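Local coordinates for putative endonuclease/exonuclease/phosphatase family protein (Bacteroides vulgatus ATCC 8482, PDB 3G6S), which is probably a nuclease of the DNase I-like endonuclease/exonuclease/phosphatase superfamily, with likely endonuclease and 3'-5' RNA exonuclease activity, at residues A[32-35]-A[41-44]. Sequence-based numbering, arbitrary orientation.
Sequences QFIK and IVGM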
loop_
_atom_site.group_PDB
_atom_site.type_symbol
_atom_site.label_atom_id
_atom_site.label_comp_id
_atom_site.label_asym_id
_atom_site.label_seq_id
_atom_site.Cartn_x
_atom_site.Cartn_y
_atom_site.Cartn_z
ATOM N N GLN A 32 -13.787 -4.749 9.518
ATOM C CA GLN A 32 -14.878 -5.495 8.921
ATOM C C GLN A 32 -14.729 -5.583 7.412
ATOM O O GLN A 32 -14.896 -6.648 6.825
ATOM C CB GLN A 32 -16.226 -4.862 9.291
ATOM C CG GLN A 32 -17.392 -5.843 9.210
ATOM C CD GLN A 32 -17.142 -7.105 10.040
ATOM O OE1 GLN A 32 -16.954 -7.037 11.262
ATOM N NE2 GLN A 32 -17.129 -8.262 9.376
ATOM N N PHE A 33 -14.409 -4.460 6.783
ATOM C CA PHE A 33 -14.235 -4.421 5.331
ATOM C C PHE A 33 -13.200 -5.472 4.901
ATOM O O PHE A 33 -13.440 -6.265 3.986
ATOM C CB PHE A 33 -13.770 -3.026 4.909
ATOM C CG PHE A 33 -13.609 -2.863 3.436
ATOM C CD1 PHE A 33 -14.686 -2.499 2.643
ATOM C CD2 PHE A 33 -12.373 -3.069 2.835
ATOM C CE1 PHE A 33 -14.535 -2.340 1.269
ATOM C CE2 PHE A 33 -12.209 -2.913 1.460
ATOM C CZ PHE A 33 -13.293 -2.548 0.676
ATOM N N ILE A 34 -12.057 -5.475 5.585
ATOM C CA ILE A 34 -10.976 -6.413 5.306
ATOM C C ILE A 34 -11.434 -7.868 5.394
ATOM O O ILE A 34 -11.238 -8.636 4.448
ATOM C CB ILE A 34 -9.796 -6.181 6.274
ATOM C CG1 ILE A 34 -9.251 -4.760 6.078
ATOM C CG2 ILE A 34 -8.699 -7.216 6.037
ATOM C CD1 ILE A 34 -8.144 -4.375 7.051
ATOM N N LYS A 35 -12.039 -8.258 6.514
ATOM C CA LYS A 35 -12.510 -9.639 6.651
ATOM C C LYS A 35 -13.633 -9.958 5.660
ATOM O O LYS A 35 -13.662 -11.044 5.097
ATOM C CB LYS A 35 -12.994 -9.919 8.084
ATOM C CG LYS A 35 -11.886 -9.981 9.131
ATOM C CD LYS A 35 -11.945 -8.800 10.103
ATOM C CE LYS A 35 -12.946 -9.029 11.228
ATOM N NZ LYS A 35 -12.585 -10.222 12.053
ATOM N N ILE A 41 -3.699 -10.019 1.337
ATOM C CA ILE A 41 -2.552 -9.183 1.667
ATOM C C ILE A 41 -2.953 -7.725 1.510
ATOM O O ILE A 41 -3.534 -7.340 0.495
ATOM C CB ILE A 41 -1.356 -9.490 0.757
ATOM C CG1 ILE A 41 -0.884 -10.912 1.026
ATOM C CG2 ILE A 41 -0.235 -8.505 1.023
ATOM C CD1 ILE A 41 0.192 -11.373 0.070
ATOM N N VAL A 42 -2.642 -6.920 2.519
ATOM C CA VAL A 42 -2.997 -5.512 2.502
ATOM C C VAL A 42 -1.823 -4.620 2.878
ATOM O O VAL A 42 -1.178 -4.839 3.898
ATOM C CB VAL A 42 -4.132 -5.211 3.509
ATOM C CG1 VAL A 42 -4.630 -3.787 3.314
ATOM C CG2 VAL A 42 -5.254 -6.205 3.354
ATOM N N GLY A 43 -1.545 -3.622 2.050
ATOM C CA GLY A 43 -0.488 -2.682 2.359
ATOM C C GLY A 43 -1.231 -1.417 2.734
ATOM O O GLY A 43 -1.970 -0.879 1.910
HETATM N N MSE A 44 -1.073 -0.942 3.964
HETATM C CA MSE A 44 -1.782 0.257 4.404
HETATM C C MSE A 44 -0.835 1.412 4.687
HETATM O O MSE A 44 0.309 1.197 5.070
HETATM C CB MSE A 44 -2.586 -0.057 5.665
HETATM C CG MSE A 44 -3.572 -1.193 5.489
HETATM SE SE MSE A 44 -4.396 -1.779 7.160
HETATM C CE MSE A 44 -6.184 -1.156 6.868
#
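Ile-34 on the helix and Met-44 on the strand, deposited as selenomethionine, reach toward each other and meet tip to tip, with CD1 of Ile-34 lying 3.8 Å from CE of Met-44. The isoleucine extends its longer branch: CG1 stands anti to the carbonyl carbon (chi1 -61°), and the extended chi2 of 176° carries CD1 outward to the methionine. Met-44 likewise has CG anti to its carbonyl carbon, but its chain bends at chi3 (110°), turning the terminal methyl to face CD1. A long, unbranched and flexible side chain suits this place, because it can reach from the strand to the helix and adjust its last bond to the neighbouring methyl. The other branch of Ile-34 makes a looser contact with Val-42, CG2 to CG2 at 4.5 Å. Beta branching thus gives one helix residue two apolar ends, each meeting a different strand residue.

Helix 27-36 joins strand 2-10 to strand 41-45 in a beta-alpha-beta unit, and the two strands run parallel as neighbours in one sheet of the DNase I-like fold. Val-42 and Met-44 are two residues apart on an extended strand, so both direct CB toward the helix; Val-42, beta-branched and so well suited to an extended strand, presents its CG2 methyl to Ile-34, whose CA is 8.5 Å from the CA of Val-42. All three residues are buried, and the contact between the segments is entirely apolar, while backbone bonds link Val-42 to Phe-82 and Gly-43 to Ala-7 and Phe-9 in the neighbouring strands. Ile-34 also touches Leu-59, in a loop, and Met-44 packs on Phe-9 of strand 2-10 and on Ile-11 in the loop after it.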